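Local coordinates for alpha-fucosidase (Bifidobacterium bifidum, PDB 2EAB), which is a 1,2-alpha-L-fucosidase that probably releases alpha-1,2-linked L-fucose from glycans, this chain being the catalytic part of a longer, membrane-linked bifidobacterial protein, at residues G57-T62 with F74-L79; Y136-D141 with P210-Y215; T282-K287 with S391-N396; I384-E389 with G399-T404. All coordinates share one frame; numbering follows the deposited sequence.

Contact 1 (G57-T62 with F74-L79); sequences GKIGGT and FNEETL. With CA (calcium ion), chain C.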
loop_
_atom_site.group_PDB
_atom_site.type_symbol
_atom_site.label_atom_id
_atom_site.label_comp_id
_atom_site.label_asym_id
_atom_site.label_seq_id
_atom_site.Cartn_x
_atom_site.Cartn_y
_atom_site.Cartn_z
ATOM N N GLY A 57 -12.936 5.418 -1.419
ATOM C CA GLY A 57 -12.333 4.210 -1.983
ATOM C C GLY A 57 -12.529 4.078 -3.482
ATOM O O GLY A 57 -11.883 3.234 -4.120
ATOM N N LYS A 58 -13.422 4.898 -4.039
ATOM C CA LYS A 58 -13.798 4.794 -5.449
ATOM C C LYS A 58 -13.677 6.136 -6.162
ATOM O O LYS A 58 -12.924 6.257 -7.126
ATOM C CB LYS A 58 -15.194 4.193 -5.593
ATOM C CG LYS A 58 -15.281 2.777 -5.036
ATOM C CD LYS A 58 -16.649 2.179 -5.202
ATOM C CE LYS A 58 -17.576 2.586 -4.076
ATOM N NZ LYS A 58 -18.933 2.053 -4.333
ATOM N N ILE A 59 -14.405 7.144 -5.689
ATOM C CA ILE A 59 -14.195 8.514 -6.143
ATOM C C ILE A 59 -13.380 9.284 -5.115
ATOM O O ILE A 59 -13.440 9.005 -3.911
ATOM C CB ILE A 59 -15.516 9.264 -6.480
ATOM C CG1 ILE A 59 -16.499 9.241 -5.299
ATOM C CG2 ILE A 59 -16.133 8.700 -7.761
ATOM C CD1 ILE A 59 -17.771 10.043 -5.538
ATOM N N GLY A 60 -12.607 10.246 -5.605
ATOM C CA GLY A 60 -11.771 11.059 -4.752
ATOM C C GLY A 60 -11.729 12.497 -5.211
ATOM O O GLY A 60 -11.908 12.797 -6.397
ATOM N N GLY A 61 -11.489 13.383 -4.253
ATOM C CA GLY A 61 -11.236 14.781 -4.538
ATOM C C GLY A 61 -9.963 15.247 -3.872
ATOM O O GLY A 61 -9.523 14.671 -2.873
ATOM N N THR A 62 -9.366 16.286 -4.443
ATOM C CA THR A 62 -8.264 17.004 -3.820
ATOM C C THR A 62 -8.604 18.490 -3.863
ATOM O O THR A 62 -8.737 19.081 -4.941
ATOM C CB THR A 62 -6.892 16.698 -4.476
ATOM O OG1 THR A 62 -7.073 16.311 -5.845
ATOM C CG2 THR A 62 -6.168 15.576 -3.723
ATOM N N PHE A 74 -10.570 15.881 -9.432
ATOM C CA PHE A 74 -11.489 14.752 -9.323
ATOM C C PHE A 74 -10.931 13.470 -9.926
ATOM O O PHE A 74 -10.317 13.497 -11.000
ATOM C CB PHE A 74 -12.827 15.108 -9.986
ATOM C CG PHE A 74 -13.904 14.088 -9.761
ATOM C CD1 PHE A 74 -14.669 14.108 -8.600
ATOM C CD2 PHE A 74 -14.141 13.090 -10.700
ATOM C CE1 PHE A 74 -15.663 13.158 -8.385
ATOM C CE2 PHE A 74 -15.129 12.133 -10.488
ATOM C CZ PHE A 74 -15.890 12.169 -9.324
ATOM N N ASN A 75 -11.176 12.358 -9.229
ATOM C CA ASN A 75 -10.751 11.029 -9.655
ATOM C C ASN A 75 -11.843 9.994 -9.465
ATOM O O ASN A 75 -12.653 10.081 -8.532
ATOM C CB ASN A 75 -9.557 10.554 -8.824
ATOM C CG ASN A 75 -8.250 11.180 -9.248
ATOM O OD1 ASN A 75 -7.647 10.781 -10.252
ATOM N ND2 ASN A 75 -7.787 12.138 -8.477
ATOM N N GLU A 76 -11.832 8.988 -10.333
ATOM C CA GLU A 76 -12.525 7.729 -10.071
ATOM C C GLU A 76 -11.542 6.589 -10.359
ATOM O O GLU A 76 -10.847 6.594 -11.386
ATOM C CB GLU A 76 -13.804 7.600 -10.905
ATOM C CG GLU A 76 -14.847 6.635 -10.321
ATOM C CD GLU A 76 -14.694 5.188 -10.766
ATOM O OE1 GLU A 76 -15.430 4.326 -10.219
ATOM O OE2 GLU A 76 -13.861 4.914 -11.660
ATOM N N GLU A 77 -11.516 5.609 -9.458
ATOM C CA GLU A 77 -10.469 4.579 -9.411
ATOM C C GLU A 77 -10.330 3.727 -10.673
ATOM O O GLU A 77 -9.268 3.148 -10.900
ATOM C CB GLU A 77 -10.693 3.653 -8.209
ATOM C CG GLU A 77 -12.030 2.923 -8.283
ATOM C CD GLU A 77 -12.178 1.741 -7.350
ATOM O OE1 GLU A 77 -13.329 1.263 -7.245
ATOM O OE2 GLU A 77 -11.181 1.282 -6.747
ATOM N N THR A 78 -11.395 3.620 -11.463
ATOM C CA THR A 78 -11.367 2.736 -12.629
ATOM C C THR A 78 -11.100 3.438 -13.956
ATOM O O THR A 78 -11.170 2.795 -15.006
ATOM C CB THR A 78 -12.657 1.878 -12.764
ATOM O OG1 THR A 78 -13.775 2.711 -13.102
ATOM C CG2 THR A 78 -12.955 1.116 -11.477
ATOM N N LEU A 79 -10.783 4.734 -13.925
ATOM C CA LEU A 79 -10.534 5.467 -15.168
ATOM C C LEU A 79 -9.120 5.171 -15.649
ATOM O O LEU A 79 -8.171 5.911 -15.386
ATOM C CB LEU A 79 -10.792 6.969 -15.013
ATOM C CG LEU A 79 -10.964 7.693 -16.357
ATOM C CD1 LEU A 79 -12.303 7.344 -17.011
ATOM C CD2 LEU A 79 -10.839 9.186 -16.188
HETATM CA CA CA C . -9.329 2.115 -5.005
HETATM O O HOH W 1 -8.490 13.981 -6.493
#
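Glu77 runs from CB to its carboxylate alongside Lys58 and Gly57, and each atom can be followed to a partner. Its CG sits between the backbone N and the carbonyl carbon (chi1 61°), and CB and CG both pack on Lys58 O, each 3.6 Å away. The chain is extended from there. CD passes Gly57 O, OE1 rests on the aliphatic part of Lys58 at 3.3 Å from CG, and OE2 binds the calcium ion at 2.7 Å. Gln392 N fixes OE1 from outside. Behind this side chain the backbones form the antiparallel hairpin of strands 59-63 and 69-76: Gly60 and Asn75 are a hydrogen-bonded pair, and Glu77 N extends the ladder to Lys58 O at 2.8 Å. On the face carrying Ile59, Glu76 CG touches Ile59 CG2 at 3.5 Å, while its OE2 accepts from both Thr78 N and Thr78 OG1 in the turn from Glu76 to Leu79. An alanine at Glu76 would probably leave Ile59 CG2 without this neighbour and the Thr78 donors without their shared acceptor, so the turn that presents Glu77 could shift. Gly57 O lies 3.3 Å from Glu77 OE2, two acceptors with no bond between them. Gly57 O belongs to the same metal site and also accepts from Ser391 OG, so the cation probably offsets the repulsion between the two oxygens.

Contact 2 (Y136-D141 with P210-Y215); sequences YLNWGD and PTNTNY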
loop_
_atom_site.group_PDB
_atom_site.type_symbol
_atom_site.label_atom_id
_atom_site.label_comp_id
_atom_site.label_asym_id
_atom_site.label_seq_id
_atom_site.Cartn_x
_atom_site.Cartn_y
_atom_site.Cartn_z
ATOM N N TYR A 136 -3.375 4.999 -15.223
ATOM C CA TYR A 136 -4.443 5.647 -14.485
ATOM C C TYR A 136 -4.532 7.111 -14.891
ATOM O O TYR A 136 -3.507 7.785 -14.981
ATOM C CB TYR A 136 -4.118 5.573 -13.002
ATOM C CG TYR A 136 -5.191 6.099 -12.074
ATOM C CD1 TYR A 136 -6.484 5.593 -12.118
ATOM C CD2 TYR A 136 -4.898 7.070 -11.119
ATOM C CE1 TYR A 136 -7.462 6.044 -11.242
ATOM C CE2 TYR A 136 -5.873 7.539 -10.239
ATOM C CZ TYR A 136 -7.149 7.016 -10.306
ATOM O OH TYR A 136 -8.120 7.443 -9.431
ATOM N N LEU A 137 -5.755 7.591 -15.108
ATOM C CA LEU A 137 -6.002 8.973 -15.526
ATOM C C LEU A 137 -6.616 9.820 -14.431
ATOM O O LEU A 137 -7.574 9.391 -13.783
ATOM C CB LEU A 137 -7.009 9.007 -16.678
ATOM C CG LEU A 137 -6.701 8.340 -18.012
ATOM C CD1 LEU A 137 -7.876 8.462 -18.957
ATOM C CD2 LEU A 137 -5.470 8.912 -18.635
ATOM N N ASN A 138 -6.121 11.048 -14.270
ATOM C CA ASN A 138 -6.932 12.074 -13.629
ATOM C C ASN A 138 -8.224 12.194 -14.433
ATOM O O ASN A 138 -8.181 12.306 -15.660
ATOM C CB ASN A 138 -6.217 13.421 -13.597
ATOM C CG ASN A 138 -7.161 14.565 -13.278
ATOM O OD1 ASN A 138 -7.678 14.674 -12.159
ATOM N ND2 ASN A 138 -7.421 15.406 -14.264
ATOM N N TRP A 139 -9.366 12.165 -13.753
ATOM C CA TRP A 139 -10.654 12.287 -14.427
ATOM C C TRP A 139 -10.824 13.716 -14.944
ATOM O O TRP A 139 -11.067 13.935 -16.140
ATOM C CB TRP A 139 -11.787 11.899 -13.477
ATOM C CG TRP A 139 -13.165 11.915 -14.075
ATOM C CD1 TRP A 139 -13.845 12.999 -14.558
ATOM C CD2 TRP A 139 -14.043 10.797 -14.211
ATOM N NE1 TRP A 139 -15.087 12.616 -15.000
ATOM C CE2 TRP A 139 -15.235 11.271 -14.803
ATOM C CE3 TRP A 139 -13.935 9.435 -13.904
ATOM C CZ2 TRP A 139 -16.315 10.434 -15.081
ATOM C CZ3 TRP A 139 -15.010 8.604 -14.181
ATOM C CH2 TRP A 139 -16.185 9.107 -14.766
ATOM N N GLY A 140 -10.675 14.680 -14.041
ATOM C CA GLY A 140 -10.786 16.092 -14.378
ATOM C C GLY A 140 -10.833 16.914 -13.113
ATOM O O GLY A 140 -10.124 16.618 -12.142
ATOM N N ASP A 141 -11.672 17.945 -13.129
ATOM C CA ASP A 141 -11.835 18.839 -11.987
ATOM C C ASP A 141 -13.279 19.283 -11.848
ATOM O O ASP A 141 -14.018 19.326 -12.829
ATOM C CB ASP A 141 -10.971 20.095 -12.141
ATOM C CG ASP A 141 -9.499 19.785 -12.304
ATOM O OD1 ASP A 141 -8.781 19.768 -11.284
ATOM O OD2 ASP A 141 -9.065 19.570 -13.457
ATOM N N PRO A 210 -15.130 19.907 -15.979
ATOM C CA PRO A 210 -14.378 19.547 -17.175
ATOM C C PRO A 210 -13.500 18.324 -16.953
ATOM O O PRO A 210 -12.837 18.199 -15.918
ATOM C CB PRO A 210 -13.504 20.779 -17.426
ATOM C CG PRO A 210 -13.358 21.413 -16.081
ATOM C CD PRO A 210 -14.683 21.202 -15.427
ATOM N N THR A 211 -13.511 17.425 -17.924
ATOM C CA THR A 211 -12.581 16.310 -17.935
ATOM C C THR A 211 -11.184 16.819 -18.283
ATOM O O THR A 211 -11.032 17.869 -18.924
ATOM C CB THR A 211 -13.014 15.239 -18.938
ATOM O OG1 THR A 211 -13.425 15.883 -20.150
ATOM C CG2 THR A 211 -14.164 14.402 -18.376
ATOM N N ASN A 212 -10.166 16.081 -17.852
ATOM C CA ASN A 212 -8.794 16.424 -18.170
ATOM C C ASN A 212 -8.651 16.489 -19.685
ATOM O O ASN A 212 -9.115 15.600 -20.394
ATOM C CB ASN A 212 -7.851 15.383 -17.574
ATOM C CG ASN A 212 -6.401 15.776 -17.681
ATOM O OD1 ASN A 212 -5.876 15.949 -18.785
ATOM N ND2 ASN A 212 -5.731 15.903 -16.537
ATOM N N THR A 213 -8.015 17.546 -20.174
ATOM C CA THR A 213 -7.978 17.825 -21.605
ATOM C C THR A 213 -6.871 17.076 -22.350
ATOM O O THR A 213 -6.657 17.326 -23.542
ATOM C CB THR A 213 -7.828 19.343 -21.853
ATOM O OG1 THR A 213 -6.618 19.809 -21.242
ATOM C CG2 THR A 213 -9.005 20.107 -21.251
ATOM N N ASN A 214 -6.175 16.165 -21.670
ATOM C CA ASN A 214 -4.979 15.537 -22.240
ATOM C C ASN A 214 -5.120 14.083 -22.686
ATOM O O ASN A 214 -4.245 13.562 -23.380
ATOM C CB ASN A 214 -3.796 15.702 -21.290
ATOM C CG ASN A 214 -3.535 17.157 -20.949
ATOM O OD1 ASN A 214 -3.758 17.589 -19.813
ATOM N ND2 ASN A 214 -3.100 17.925 -21.932
ATOM N N TYR A 215 -6.199 13.425 -22.279
ATOM C CA TYR A 215 -6.499 12.102 -22.800
ATOM C C TYR A 215 -7.477 12.170 -23.963
ATOM O O TYR A 215 -8.337 13.052 -24.014
ATOM C CB TYR A 215 -6.970 11.139 -21.708
ATOM C CG TYR A 215 -8.198 11.491 -20.889
ATOM C CD1 TYR A 215 -9.483 11.214 -21.349
ATOM C CD2 TYR A 215 -8.064 11.999 -19.594
ATOM C CE1 TYR A 215 -10.605 11.477 -20.555
ATOM C CE2 TYR A 215 -9.174 12.263 -18.794
ATOM C CZ TYR A 215 -10.440 12.002 -19.278
ATOM O OH TYR A 215 -11.544 12.252 -18.496
HETATM O O HOH W 2 -10.133 19.120 -15.975
#
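Tyr215 OH donates to Trp139 O at 2.9 Å, arriving in the carbonyl plane on a lone pair. Asn212 N is the second donor to Trp139 O, tilted 27° out of that plane, so two bonds grip one oxygen. This carbonyl belongs to a classic beta bulge, in which Trp139 and Gly140 both face Phe74, at the start of strand 140-145 in the mutarotase-like N-terminal beta domain. Tyr215 CG lies between its backbone N and carbonyl carbon (chi1 58°), which sets the base of the ring beside Leu137. The ring is held on both faces: Leu137 CD1 stands 3.8 Å from the ring centroid in a CH-pi contact, and Asn212 O lies over the opposite face toward the rim. At the ring edge CE2 comes 3.3 Å from Asn138 O, a buried carbonyl with no hydrogen-bond partner in the model. A phenylalanine in place of Tyr215 would probably keep the CH-pi contact with Leu137 but leave Trp139 O with one donor fewer and its peptide less firmly fixed.

Farther out, Asp141 N donates to Pro210 O at 3.0 Å, and Gly140 bridges Thr211 so closely that a CB on Gly140 would collide with Pro210 O. Asn212 OD1 accepts from Asn214 N, an Asx turn just before Tyr215. In the second shell, Lys217 makes a cation-pi contact with Tyr215, and Arg71 forms a salt bridge with Asp141 OD1. Water 2 donates to Asp141 OD2 at 2.8 Å and to Pro210 O at 2.9 Å.

Contact 3 (T282-K287 with S391-N396); sequences TDYKQK and SQLPSN. With CA (calcium ion), chain C.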
loop_
_atom_site.group_PDB
_atom_site.type_symbol
_atom_site.label_atom_id
_atom_site.label_comp_id
_atom_site.label_asym_id
_atom_site.label_seq_id
_atom_site.Cartn_x
_atom_site.Cartn_y
_atom_site.Cartn_z
ATOM N N THR A 282 -17.560 4.277 -14.452
ATOM C CA THR A 282 -17.242 3.749 -15.764
ATOM C C THR A 282 -17.901 2.381 -15.894
ATOM O O THR A 282 -18.479 1.866 -14.926
ATOM C CB THR A 282 -15.721 3.563 -15.976
ATOM O OG1 THR A 282 -15.275 2.409 -15.253
ATOM C CG2 THR A 282 -14.929 4.790 -15.538
ATOM N N ASP A 283 -17.788 1.793 -17.082
ATOM C CA ASP A 283 -18.194 0.407 -17.297
ATOM C C ASP A 283 -17.043 -0.593 -17.109
ATOM O O ASP A 283 -17.116 -1.717 -17.599
ATOM C CB ASP A 283 -18.873 0.233 -18.670
ATOM C CG ASP A 283 -17.919 0.419 -19.839
ATOM O OD1 ASP A 283 -16.904 1.128 -19.693
ATOM O OD2 ASP A 283 -18.206 -0.138 -20.923
ATOM N N TYR A 284 -15.984 -0.186 -16.404
ATOM C CA TYR A 284 -14.917 -1.117 -16.034
ATOM C C TYR A 284 -15.476 -2.283 -15.223
ATOM O O TYR A 284 -16.388 -2.101 -14.420
ATOM C CB TYR A 284 -13.838 -0.414 -15.197
ATOM C CG TYR A 284 -12.795 -1.375 -14.675
ATOM C CD1 TYR A 284 -11.730 -1.766 -15.480
ATOM C CD2 TYR A 284 -12.889 -1.923 -13.391
ATOM C CE1 TYR A 284 -10.781 -2.677 -15.034
ATOM C CE2 TYR A 284 -11.944 -2.834 -12.928
ATOM C CZ TYR A 284 -10.893 -3.202 -13.750
ATOM O OH TYR A 284 -9.960 -4.109 -13.283
ATOM N N LYS A 285 -14.923 -3.474 -15.423
ATOM C CA LYS A 285 -15.125 -4.562 -14.469
ATOM C C LYS A 285 -13.851 -5.378 -14.417
ATOM O O LYS A 285 -13.218 -5.601 -15.445
ATOM C CB LYS A 285 -16.314 -5.439 -14.866
ATOM C CG LYS A 285 -16.770 -6.418 -13.787
ATOM C CD LYS A 285 -18.035 -7.156 -14.214
ATOM C CE LYS A 285 -18.440 -8.253 -13.233
ATOM N NZ LYS A 285 -18.718 -7.733 -11.868
ATOM N N GLN A 286 -13.476 -5.831 -13.225
ATOM C CA GLN A 286 -12.319 -6.707 -13.095
ATOM C C GLN A 286 -12.778 -8.122 -13.433
ATOM O O GLN A 286 -13.115 -8.922 -12.545
ATOM C CB GLN A 286 -11.687 -6.624 -11.705
ATOM C CG GLN A 286 -10.330 -7.324 -11.663
ATOM C CD GLN A 286 -9.589 -7.148 -10.358
ATOM O OE1 GLN A 286 -10.144 -6.707 -9.350
ATOM N NE2 GLN A 286 -8.317 -7.495 -10.370
ATOM N N LYS A 287 -12.815 -8.395 -14.735
ATOM C CA LYS A 287 -13.378 -9.620 -15.284
ATOM C C LYS A 287 -12.613 -9.955 -16.555
ATOM O O LYS A 287 -12.774 -9.292 -17.573
ATOM C CB LYS A 287 -14.873 -9.431 -15.592
ATOM C CG LYS A 287 -15.561 -10.692 -16.111
ATOM C CD LYS A 287 -17.072 -10.531 -16.251
ATOM C CE LYS A 287 -17.509 -10.447 -17.702
ATOM N NZ LYS A 287 -18.949 -10.813 -17.863
ATOM N N SER A 391 -14.190 -1.220 -2.879
ATOM C CA SER A 391 -13.398 -0.684 -3.987
ATOM C C SER A 391 -13.232 -1.748 -5.050
ATOM O O SER A 391 -13.073 -2.937 -4.740
ATOM C CB SER A 391 -12.006 -0.261 -3.519
ATOM O OG SER A 391 -12.059 0.885 -2.695
ATOM N N GLN A 392 -13.253 -1.326 -6.306
ATOM C CA GLN A 392 -12.992 -2.263 -7.386
ATOM C C GLN A 392 -11.510 -2.571 -7.553
ATOM O O GLN A 392 -11.163 -3.638 -8.048
ATOM C CB GLN A 392 -13.583 -1.756 -8.697
ATOM C CG GLN A 392 -15.093 -1.630 -8.658
ATOM C CD GLN A 392 -15.690 -1.534 -10.034
ATOM O OE1 GLN A 392 -15.763 -2.524 -10.754
ATOM N NE2 GLN A 392 -16.116 -0.337 -10.412
ATOM N N LEU A 393 -10.651 -1.639 -7.144
ATOM C CA LEU A 393 -9.207 -1.776 -7.289
ATOM C C LEU A 393 -8.511 -1.377 -5.995
ATOM O O LEU A 393 -9.026 -0.546 -5.247
ATOM C CB LEU A 393 -8.703 -0.917 -8.457
ATOM C CG LEU A 393 -9.135 -1.408 -9.845
ATOM C CD1 LEU A 393 -8.891 -0.354 -10.910
ATOM C CD2 LEU A 393 -8.465 -2.724 -10.219
ATOM N N PRO A 394 -7.327 -1.958 -5.730
ATOM C CA PRO A 394 -6.583 -1.542 -4.551
ATOM C C PRO A 394 -6.022 -0.147 -4.783
ATOM O O PRO A 394 -6.120 0.397 -5.901
ATOM C CB PRO A 394 -5.459 -2.581 -4.462
ATOM C CG PRO A 394 -5.293 -3.092 -5.837
ATOM C CD PRO A 394 -6.619 -2.987 -6.512
ATOM N N SER A 395 -5.434 0.432 -3.744
ATOM C CA SER A 395 -4.713 1.682 -3.906
ATOM C C SER A 395 -3.586 1.511 -4.930
ATOM O O SER A 395 -2.893 0.494 -4.940
ATOM C CB SER A 395 -4.147 2.128 -2.564
ATOM O OG SER A 395 -3.458 1.058 -1.949
ATOM N N ASN A 396 -3.429 2.502 -5.806
ATOM C CA ASN A 396 -2.339 2.504 -6.783
ATOM C C ASN A 396 -1.163 3.347 -6.258
ATOM O O ASN A 396 -1.107 3.656 -5.062
ATOM C CB ASN A 396 -2.836 2.921 -8.191
ATOM C CG ASN A 396 -3.413 4.328 -8.239
ATOM O OD1 ASN A 396 -2.835 5.272 -7.704
ATOM N ND2 ASN A 396 -4.541 4.477 -8.936
HETATM CA CA CA C . -9.329 2.115 -5.005
HETATM O O HOH W 3 -17.024 0.176 -13.144
HETATM O O HOH W 4 -17.856 -3.121 -12.339
HETATM O O HOH W 5 -14.733 -5.029 -10.757
#
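Gln392 meets Tyr284 and Gln286 without a single direct hydrogen bond; waters carry the polar traffic instead. The motifs are small: an ST turn, in which Tyr284 N donates to Thr282 OG1, and an inverse gamma turn centred on Gln286, whose Lys287 N to Lys285 O bond is weak. Both turns lie in the loop after strand 273-282 of the N-terminal beta domain, which faces the loop after helix 365-386 of the catalytic domain, in this clan an (alpha/alpha)6 barrel.

The extended Gln392 chain slides past Tyr284 in the opposite direction, with its amide plane turned 59° from the ring. Tyr284 CG is anti to the backbone N (chi1 174°), and the ring that starts there presents its edge to Gln392 OE1, 3.9 Å from Tyr284 CD2. The amide then uses both ends: water 3 accepts from NE2 at 2.9 Å and lies beside Thr282 O and Tyr284 O, whereas OE1 is approached by water 4 and by water 5. Waters 3 and 4 have more acceptors in reach than protons to give, so those bonds probably alternate. Water 5 is simpler, accepting from Gln286 N at 2.9 Å and donating to Gln392 OE1 at 2.7 Å.

Gln286 OE1 lies 3.5 Å from Gln392 O, two acceptors that do not bond. The apolar part of the contact is Leu393 CD2, 3.7 Å from Tyr284 OH; that hydroxyl is itself hydrogen-bonded to Ala489 O. On the backbone of the same leucine, Leu393 O binds the calcium ion at 2.7 Å.

Contact 4 (I384-E389 with G399-T404); sequences IGSSRE and GIWSVT. With CA (calcium ion), chain C.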
loop_
_atom_site.group_PDB
_atom_site.type_symbol
_atom_site.label_atom_id
_atom_site.label_comp_id
_atom_site.label_asym_id
_atom_site.label_seq_id
_atom_site.Cartn_x
_atom_site.Cartn_y
_atom_site.Cartn_z
ATOM N N ILE A 384 -8.372 4.571 4.249
ATOM C CA ILE A 384 -9.826 4.710 4.215
ATOM C C ILE A 384 -10.287 5.427 2.939
ATOM O O ILE A 384 -11.268 5.026 2.319
ATOM C CB ILE A 384 -10.356 5.443 5.474
ATOM C CG1 ILE A 384 -9.904 4.719 6.750
ATOM C CG2 ILE A 384 -11.882 5.578 5.424
ATOM C CD1 ILE A 384 -10.117 5.524 8.023
ATOM N N GLY A 385 -9.570 6.472 2.545
ATOM C CA GLY A 385 -9.933 7.236 1.355
ATOM C C GLY A 385 -9.727 6.528 0.025
ATOM O O GLY A 385 -10.432 6.817 -0.944
ATOM N N SER A 386 -8.770 5.602 -0.031
ATOM C CA SER A 386 -8.369 4.981 -1.308
ATOM C C SER A 386 -8.665 3.488 -1.465
ATOM O O SER A 386 -8.612 2.969 -2.581
ATOM C CB SER A 386 -6.878 5.215 -1.574
ATOM O OG SER A 386 -6.068 4.497 -0.662
ATOM N N SER A 387 -8.962 2.809 -0.361
ATOM C CA SER A 387 -9.067 1.356 -0.369
ATOM C C SER A 387 -10.162 0.896 0.586
ATOM O O SER A 387 -9.917 0.683 1.775
ATOM C CB SER A 387 -7.713 0.744 0.015
ATOM O OG SER A 387 -7.730 -0.671 -0.067
ATOM N N ARG A 388 -11.380 0.757 0.075
ATOM C CA ARG A 388 -12.482 0.278 0.907
ATOM C C ARG A 388 -12.859 -1.146 0.525
ATOM O O ARG A 388 -12.460 -1.639 -0.533
ATOM C CB ARG A 388 -13.686 1.222 0.825
ATOM C CG ARG A 388 -13.447 2.586 1.469
ATOM C CD ARG A 388 -13.134 2.474 2.963
ATOM N NE ARG A 388 -14.210 1.833 3.727
ATOM C CZ ARG A 388 -15.231 2.475 4.290
ATOM N NH1 ARG A 388 -15.337 3.797 4.204
ATOM N NH2 ARG A 388 -16.149 1.782 4.956
ATOM N N GLU A 389 -13.632 -1.806 1.388
ATOM C CA GLU A 389 -14.059 -3.192 1.148
ATOM C C GLU A 389 -14.707 -3.356 -0.213
ATOM O O GLU A 389 -14.557 -4.400 -0.849
ATOM C CB GLU A 389 -15.050 -3.658 2.216
ATOM C CG GLU A 389 -14.479 -3.725 3.606
ATOM C CD GLU A 389 -15.553 -3.761 4.676
ATOM O OE1 GLU A 389 -16.264 -4.785 4.768
ATOM O OE2 GLU A 389 -15.673 -2.764 5.430
ATOM N N GLY A 399 -2.700 6.168 -4.569
ATOM C CA GLY A 399 -3.940 5.866 -3.863
ATOM C C GLY A 399 -5.058 5.838 -4.881
ATOM O O GLY A 399 -5.255 4.835 -5.573
ATOM N N ILE A 400 -5.792 6.949 -4.949
ATOM C CA ILE A 400 -6.727 7.223 -6.037
ATOM C C ILE A 400 -6.588 8.656 -6.574
ATOM O O ILE A 400 -7.360 9.054 -7.450
ATOM C CB ILE A 400 -8.227 7.001 -5.634
ATOM C CG1 ILE A 400 -8.633 7.873 -4.434
ATOM C CG2 ILE A 400 -8.534 5.525 -5.432
ATOM C CD1 ILE A 400 -10.126 7.898 -4.174
ATOM N N TRP A 401 -5.620 9.420 -6.066
ATOM C CA TRP A 401 -5.570 10.868 -6.308
ATOM C C TRP A 401 -4.507 11.242 -7.328
ATOM O O TRP A 401 -3.340 10.925 -7.144
ATOM C CB TRP A 401 -5.338 11.625 -4.989
ATOM C CG TRP A 401 -6.413 11.346 -3.983
ATOM C CD1 TRP A 401 -7.653 11.907 -3.949
ATOM C CD2 TRP A 401 -6.362 10.415 -2.892
ATOM N NE1 TRP A 401 -8.380 11.400 -2.896
ATOM C CE2 TRP A 401 -7.615 10.473 -2.237
ATOM C CE3 TRP A 401 -5.384 9.535 -2.407
ATOM C CZ2 TRP A 401 -7.911 9.699 -1.109
ATOM C CZ3 TRP A 401 -5.681 8.763 -1.291
ATOM C CH2 TRP A 401 -6.937 8.847 -0.658
ATOM N N SER A 402 -4.907 11.931 -8.394
ATOM C CA SER A 402 -3.964 12.371 -9.422
ATOM C C SER A 402 -4.506 13.589 -10.147
ATOM O O SER A 402 -5.712 13.800 -10.192
ATOM C CB SER A 402 -3.700 11.263 -10.430
ATOM O OG SER A 402 -4.853 11.045 -11.216
ATOM N N VAL A 403 -3.590 14.362 -10.722
ATOM C CA VAL A 403 -3.938 15.525 -11.533
ATOM C C VAL A 403 -3.504 15.355 -12.992
ATOM O O VAL A 403 -4.031 16.022 -13.880
ATOM C CB VAL A 403 -3.337 16.832 -10.937
ATOM C CG1 VAL A 403 -1.835 16.911 -11.164
ATOM C CG2 VAL A 403 -4.039 18.066 -11.496
ATOM N N THR A 404 -2.554 14.459 -13.225
ATOM C CA THR A 404 -1.992 14.237 -14.554
ATOM C C THR A 404 -2.790 13.183 -15.316
ATOM O O THR A 404 -3.368 12.271 -14.714
ATOM C CB THR A 404 -0.528 13.796 -14.447
ATOM O OG1 THR A 404 -0.443 12.671 -13.566
ATOM C CG2 THR A 404 0.338 14.924 -13.893
HETATM CA CA CA C . -9.329 2.115 -5.005
#
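Gly385 and Ser386, the last two residues of helix 365-386, pack tightly against Ile400 and Trp401 of the loop that follows, where the helix ends and the calcium site begins. The contact lies in the family 95 catalytic domain, and no hydrogen bond crosses any part of it. Ile400 CD1 reaches Gly385 O at 3.4 Å, and Trp401 CH2 lies 3.7 Å from both Gly385 C and Ser386 CB. A side chain on Gly385 would have no room, since a CB there would fall about 3.0 Å from Trp401 CZ2. Gly399 is as confined: its CA is 3.8 Å from Ser386 CB, a CB on it would collide with Trp401 CZ3, and its phi of 76° favours glycine. Ile400 CG1, between the backbone N and the carbonyl carbon (chi1 58°), lies over the centre of one face of the indole, so the two neighbouring loop residues pack on each other. Trp401 NE1 is held by Phe54 O, and Ser386 OG by Leu382 O inside the helix, so neither polar group spends its bond on the other segment.

Looser is the flank beyond Ser386. From Ser387 the backbone leaves helical angles, and the residues up to the exposed Glu389 do not touch 399-404. Beside the packed side lies the ion: Ile400 CG2 stands 3.5 Å from the calcium without coordinating it, and Ser386 O binds it at 2.7 Å.

From the N terminus, contact 1 closes the short hairpin of strands 59-63 and 69-76. Contact 2 comes next in series, closing a longer, strand-rich loop between strand 140-145 and the loop after strand 203-208. The two meet directly, since 69-76 and 140-145 are neighbours in one sheet and Phe74 N pairs with Gly140 O. Contacts 3 and 4 cross: 384-389 lies between 282-287 and 391-396, and 391-396 lies between 384-389 and 399-404. Contact 3 closes a mostly helical loop of about 100 residues and ties the beta domain to the catalytic domain, whereas contact 4 stays within the latter. Contacts 1, 3 and 4 share the calcium ion, which probably helps hold the two domains together.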